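Local coordinates for protein glycoside Hydrolase (Bacteroides uniformis, PDB 5TA0) that probably hydrolyses agarose-type galactans as a family 86 glycoside hydrolase, its engineered variant here holding a neoagarose oligosaccharide in its pocket, at residues T25-N30 with F447-L452; K468-I473 with I511-D516. All blocks are in the same frame, centred on the assembly; numbering follows the deposited sequence.

Contact 1 (T25-N30 with F447-L452)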
loop_
_atom_site.group_PDB
_atom_site.type_symbol
_atom_site.label_atom_id
_atom_site.label_comp_id
_atom_site.label_asym_id
_atom_site.label_seq_id
_atom_site.Cartn_x
_atom_site.Cartn_y
_atom_site.Cartn_z
ATOM N N THR A 25 13.160 -7.750 -23.604
ATOM C CA THR A 25 12.005 -6.926 -23.336
ATOM C C THR A 25 12.342 -5.486 -23.758
ATOM O O THR A 25 13.403 -4.968 -23.407
ATOM C CB THR A 25 11.654 -7.020 -21.838
ATOM O OG1 THR A 25 11.120 -8.328 -21.581
ATOM C CG2 THR A 25 10.649 -5.984 -21.446
ATOM N N HIS A 26 11.438 -4.859 -24.501
ATOM C CA HIS A 26 11.601 -3.469 -24.917
ATOM C C HIS A 26 10.900 -2.529 -23.956
ATOM O O HIS A 26 9.718 -2.673 -23.679
ATOM C CB HIS A 26 11.105 -3.285 -26.343
ATOM C CG HIS A 26 11.692 -4.278 -27.293
ATOM N ND1 HIS A 26 10.990 -5.371 -27.751
ATOM C CD2 HIS A 26 12.934 -4.378 -27.820
ATOM C CE1 HIS A 26 11.765 -6.085 -28.548
ATOM N NE2 HIS A 26 12.953 -5.510 -28.596
ATOM N N VAL A 27 11.664 -1.557 -23.482
ATOM C CA VAL A 27 11.241 -0.651 -22.439
ATOM C C VAL A 27 11.422 0.769 -22.993
ATOM O O VAL A 27 12.539 1.157 -23.334
ATOM C CB VAL A 27 12.104 -0.907 -21.185
ATOM C CG1 VAL A 27 11.859 0.107 -20.113
ATOM C CG2 VAL A 27 11.846 -2.297 -20.631
ATOM N N GLN A 28 10.323 1.514 -23.102
ATOM C CA GLN A 28 10.292 2.828 -23.764
ATOM C C GLN A 28 9.941 3.928 -22.766
ATOM O O GLN A 28 8.997 3.776 -21.973
ATOM C CB GLN A 28 9.227 2.769 -24.864
ATOM C CG GLN A 28 9.084 3.989 -25.752
ATOM C CD GLN A 28 8.120 3.747 -26.914
ATOM O OE1 GLN A 28 6.941 4.100 -26.840
ATOM N NE2 GLN A 28 8.609 3.100 -27.973
ATOM N N LEU A 29 10.689 5.029 -22.813
ATOM C CA LEU A 29 10.463 6.221 -22.005
ATOM C C LEU A 29 10.127 7.352 -22.970
ATOM O O LEU A 29 10.988 7.751 -23.772
ATOM C CB LEU A 29 11.735 6.563 -21.236
ATOM C CG LEU A 29 11.888 7.912 -20.523
ATOM C CD1 LEU A 29 10.741 8.176 -19.585
ATOM C CD2 LEU A 29 13.189 7.978 -19.752
ATOM N N ASN A 30 8.899 7.854 -22.926
ATOM C CA ASN A 30 8.500 8.997 -23.744
ATOM C C ASN A 30 8.491 10.237 -22.857
ATOM O O ASN A 30 7.443 10.634 -22.322
ATOM C CB ASN A 30 7.151 8.736 -24.419
ATOM C CG ASN A 30 7.209 7.583 -25.406
ATOM O OD1 ASN A 30 8.123 7.511 -26.218
ATOM N ND2 ASN A 30 6.280 6.655 -25.305
ATOM N N PHE A 447 13.882 6.988 -14.322
ATOM C CA PHE A 447 13.247 5.901 -15.045
ATOM C C PHE A 447 13.347 4.657 -14.161
ATOM O O PHE A 447 14.460 4.176 -13.879
ATOM C CB PHE A 447 13.986 5.722 -16.373
ATOM C CG PHE A 447 13.367 4.760 -17.353
ATOM C CD1 PHE A 447 12.047 4.332 -17.305
ATOM C CD2 PHE A 447 14.161 4.327 -18.427
ATOM C CE1 PHE A 447 11.540 3.474 -18.271
ATOM C CE2 PHE A 447 13.643 3.508 -19.401
ATOM C CZ PHE A 447 12.348 3.092 -19.327
ATOM N N ILE A 448 12.200 4.197 -13.655
ATOM C CA ILE A 448 12.185 3.094 -12.673
ATOM C C ILE A 448 11.631 1.861 -13.328
ATOM O O ILE A 448 10.588 1.906 -13.969
ATOM C CB ILE A 448 11.335 3.435 -11.424
ATOM C CG1 ILE A 448 11.713 4.792 -10.826
ATOM C CG2 ILE A 448 11.457 2.345 -10.380
ATOM C CD1 ILE A 448 10.738 5.906 -11.117
ATOM N N ILE A 449 12.337 0.732 -13.172
ATOM C CA ILE A 449 11.935 -0.524 -13.788
ATOM C C ILE A 449 12.036 -1.618 -12.737
ATOM O O ILE A 449 13.039 -1.695 -12.041
ATOM C CB ILE A 449 12.784 -0.879 -15.041
ATOM C CG1 ILE A 449 12.948 0.360 -15.947
ATOM C CG2 ILE A 449 12.193 -2.067 -15.775
ATOM C CD1 ILE A 449 13.878 0.154 -17.133
ATOM N N ASN A 450 10.986 -2.430 -12.651
ATOM C CA ASN A 450 10.890 -3.492 -11.639
ATOM C C ASN A 450 10.523 -4.816 -12.293
ATOM O O ASN A 450 9.684 -4.888 -13.165
ATOM C CB ASN A 450 9.834 -3.086 -10.605
ATOM C CG ASN A 450 9.580 -4.162 -9.558
ATOM O OD1 ASN A 450 8.621 -4.915 -9.639
ATOM N ND2 ASN A 450 10.468 -4.244 -8.595
ATOM N N ASN A 451 11.154 -5.880 -11.788
ATOM C CA ASN A 451 10.975 -7.222 -12.318
ATOM C C ASN A 451 10.119 -8.061 -11.373
ATOM O O ASN A 451 10.503 -8.262 -10.236
ATOM C CB ASN A 451 12.374 -7.839 -12.485
ATOM C CG ASN A 451 12.361 -9.164 -13.222
ATOM O OD1 ASN A 451 11.342 -9.594 -13.783
ATOM N ND2 ASN A 451 13.539 -9.833 -13.208
ATOM N N LEU A 452 8.992 -8.552 -11.870
ATOM C CA LEU A 452 8.140 -9.534 -11.194
ATOM C C LEU A 452 8.517 -10.984 -11.531
ATOM O O LEU A 452 8.028 -11.904 -10.880
ATOM C CB LEU A 452 6.672 -9.312 -11.550
ATOM C CG LEU A 452 6.057 -8.016 -11.011
ATOM C CD1 LEU A 452 4.744 -7.764 -11.725
ATOM C CD2 LEU A 452 5.845 -8.056 -9.486
#

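Contact 2 (K468-I473 with I511-D516)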
loop_
_atom_site.group_PDB
_atom_site.type_symbol
_atom_site.label_atom_id
_atom_site.label_comp_id
_atom_site.label_asym_id
_atom_site.label_seq_id
_atom_site.Cartn_x
_atom_site.Cartn_y
_atom_site.Cartn_z
ATOM N N LYS A 468 18.270 15.945 -27.660
ATOM C CA LYS A 468 19.562 15.945 -26.977
ATOM C C LYS A 468 19.828 14.624 -26.277
ATOM O O LYS A 468 18.905 13.963 -25.803
ATOM C CB LYS A 468 19.614 17.081 -25.955
ATOM C CG LYS A 468 19.244 18.452 -26.515
ATOM C CD LYS A 468 20.179 18.856 -27.637
ATOM C CE LYS A 468 19.945 20.283 -28.091
ATOM N NZ LYS A 468 20.726 20.544 -29.335
ATOM N N ASP A 469 21.095 14.238 -26.219
ATOM C CA ASP A 469 21.531 13.133 -25.359
ATOM C C ASP A 469 21.731 13.652 -23.954
ATOM O O ASP A 469 22.025 14.827 -23.735
ATOM C CB ASP A 469 22.859 12.551 -25.843
ATOM C CG ASP A 469 22.727 11.796 -27.144
ATOM O OD1 ASP A 469 21.641 11.261 -27.433
ATOM O OD2 ASP A 469 23.729 11.730 -27.877
ATOM N N ALA A 470 21.569 12.763 -22.978
ATOM C CA ALA A 470 21.875 13.118 -21.623
ATOM C C ALA A 470 23.361 13.453 -21.420
ATOM O O ALA A 470 24.237 12.867 -22.053
ATOM C CB ALA A 470 21.452 11.991 -20.680
ATOM N N LYS A 471 23.611 14.395 -20.528
ATOM C CA LYS A 471 24.955 14.746 -20.075
ATOM C C LYS A 471 25.550 13.584 -19.268
ATOM O O LYS A 471 26.721 13.237 -19.431
ATOM C CB LYS A 471 24.862 16.068 -19.291
ATOM C CG LYS A 471 25.921 16.448 -18.283
ATOM C CD LYS A 471 25.525 17.783 -17.653
ATOM C CE LYS A 471 26.283 18.069 -16.378
ATOM N NZ LYS A 471 25.931 19.422 -15.857
ATOM N N SER A 472 24.737 12.953 -18.418
ATOM C CA SER A 472 25.193 11.784 -17.661
ATOM C C SER A 472 24.030 10.855 -17.342
ATOM O O SER A 472 22.867 11.281 -17.367
ATOM C CB SER A 472 25.852 12.221 -16.367
ATOM O OG SER A 472 24.908 12.841 -15.516
ATOM N N ILE A 473 24.364 9.595 -17.059
ATOM C CA ILE A 473 23.393 8.568 -16.639
ATOM C C ILE A 473 23.943 7.914 -15.386
ATOM O O ILE A 473 25.073 7.389 -15.411
ATOM C CB ILE A 473 23.168 7.512 -17.747
ATOM C CG1 ILE A 473 22.741 8.204 -19.053
ATOM C CG2 ILE A 473 22.142 6.456 -17.315
ATOM C CD1 ILE A 473 22.583 7.300 -20.242
ATOM N N ILE A 511 17.107 4.569 -13.043
ATOM C CA ILE A 511 18.072 5.151 -13.995
ATOM C C ILE A 511 17.842 6.646 -13.986
ATOM O O ILE A 511 16.724 7.116 -14.207
ATOM C CB ILE A 511 17.871 4.561 -15.392
ATOM C CG1 ILE A 511 18.002 3.028 -15.369
ATOM C CG2 ILE A 511 18.875 5.169 -16.381
ATOM C CD1 ILE A 511 17.329 2.318 -16.500
ATOM N N CYS A 512 18.892 7.395 -13.669
ATOM C CA CYS A 512 18.815 8.837 -13.518
ATOM C C CYS A 512 19.511 9.495 -14.713
ATOM O O CYS A 512 20.730 9.404 -14.838
ATOM C CB CYS A 512 19.449 9.278 -12.193
ATOM S SG CYS A 512 18.917 8.321 -10.745
ATOM N N TYR A 513 18.731 10.121 -15.582
ATOM C CA TYR A 513 19.288 10.865 -16.734
ATOM C C TYR A 513 19.416 12.311 -16.328
ATOM O O TYR A 513 18.465 12.884 -15.802
ATOM C CB TYR A 513 18.392 10.761 -17.947
ATOM C CG TYR A 513 18.142 9.355 -18.453
ATOM C CD1 TYR A 513 18.907 8.793 -19.469
ATOM C CD2 TYR A 513 17.139 8.569 -17.911
ATOM C CE1 TYR A 513 18.676 7.514 -19.943
ATOM C CE2 TYR A 513 16.905 7.283 -18.367
ATOM C CZ TYR A 513 17.668 6.751 -19.382
ATOM O OH TYR A 513 17.414 5.478 -19.808
ATOM N N ASN A 514 20.586 12.921 -16.554
ATOM C CA ASN A 514 20.769 14.336 -16.329
ATOM C C ASN A 514 21.019 15.025 -17.674
ATOM O O ASN A 514 21.883 14.600 -18.440
ATOM C CB ASN A 514 21.927 14.587 -15.379
ATOM C CG ASN A 514 22.138 16.058 -15.098
ATOM O OD1 ASN A 514 23.128 16.635 -15.537
ATOM N ND2 ASN A 514 21.209 16.679 -14.398
ATOM N N PHE A 515 20.232 16.061 -17.957
ATOM C CA PHE A 515 20.336 16.804 -19.217
ATOM C C PHE A 515 20.931 18.193 -18.999
ATOM O O PHE A 515 20.890 18.744 -17.912
ATOM C CB PHE A 515 18.948 16.908 -19.860
ATOM C CG PHE A 515 18.449 15.609 -20.400
ATOM C CD1 PHE A 515 18.691 15.232 -21.710
ATOM C CD2 PHE A 515 17.732 14.724 -19.584
ATOM C CE1 PHE A 515 18.221 14.026 -22.206
ATOM C CE2 PHE A 515 17.268 13.520 -20.078
ATOM C CZ PHE A 515 17.507 13.149 -21.385
ATOM N N ASP A 516 21.503 18.743 -20.084
ATOM C CA ASP A 516 22.071 20.091 -20.090
ATOM C C ASP A 516 21.039 21.153 -19.637
ATOM O O ASP A 516 21.345 22.072 -18.893
ATOM C CB ASP A 516 22.500 20.503 -21.527
ATOM C CG ASP A 516 23.613 19.647 -22.146
ATOM O OD1 ASP A 516 24.653 19.482 -21.509
ATOM O OD2 ASP A 516 23.477 19.206 -23.330
HETATM O O HOH W 1 21.467 17.342 -22.658
HETATM O O HOH W 2 22.591 11.300 -13.983
#

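Contact 1 (T25-N30 with F447-L452)
L29 lies over one face of the F447 phenyl ring. Its CB stands 4.1 Å from the ring centroid and 13° off the normal, a CH-pi contact, while L29 CD2 settles 4.0 Å from F447 CD2 nearer the root of the ring. The two side chains run past each other in opposite directions, so a branched leucine can spread along the flat aromatic surface. The ring reaches this place because its CG is anti to the backbone N (chi1 -172°). Its opposite face is backed by I449 from its own strand, with I449 CD1 3.9 Å above the F447 ring plane and displaced toward the rim. V27 also points across and would meet I449 tip to tip, but it was deposited in two conformers, so the details of its contacts are doubtful. No hydrogen bond joins the segments, whose strands face each other across the apolar interior of one curled sheet in the beta-sandwich domain, with two strands between. The axes of segments 25-30 and 447-451 come within 9.3 Å, nearly antiparallel at 154°. Apolar residues suit these inward positions. Farther out, L29 also rests on V425 and A438, and I449 on I434. Q28 points away from F447, and its OE1 accepts a hydrogen bond from N30 ND2 (3.1 Å), tilted out of the carbonyl plane. N30 ND2 also bonds E426 OE1, joining this polar side to strand 423-429.

Contact 2 (K468-I473 with I511-D516)
I473 packs alongside both I511 and Y513, all by apolar contact: I473 CG2 meets I511 CG2 at 3.6 Å, and I473 CG1 comes within 3.9 Å of Y513 CD1. Holding CG1 anti to the carbonyl carbon (chi1 -55°) lets the beta-branched chain serve both neighbours, and a serine here would probably leave the Y513 ring and the I511 methyl with a gap between them. A470, small enough to sit close, lays its CA over the F515 ring in a CH-pi contact, 4.2 Å from the centroid, and turns its CB to the edge of the Y513 ring. Among the backbone bonds, N514 N gives S472 O a nearly straight bond of 2.9 Å (175°). N514 O takes S472 N and, weakly, K471 N, so K471 and S472 together face N514 in a classic beta bulge in this antiparallel pairing. Beside it, the extended K471 chain runs along N514, its CD 3.4 Å from N514 OD1, while N514 ND2 bonds N444 OD1. Two waters bridge the segments: one donates to D469 O and accepts from D516 N, and another links S472 OG to C512 O, donating to the latter at 2.8 Å.

How the contacts relate
The centres of contacts 1 and 2 lie about 17 Å apart, yet they meet through neighbouring strands 444-451 and 508-514. F447 O and I511 N are 2.8 Å apart, a probable hydrogen bond between those strands. Side chains continue the join: Y513 OH approaches F447 CD2 at 3.7 Å, and L29 CD2 from strand 25-30, across the interior of the same sheet, reaches Y513 CE2 at 4.0 Å. Contact 1 spans the interior of the curled sheet, whereas contact 2 pairs adjacent strands and runs out to a partly exposed end. None of their residues belongs to the glycan pocket, so both concern the build of the beta-sandwich rather than direct binding of sugar.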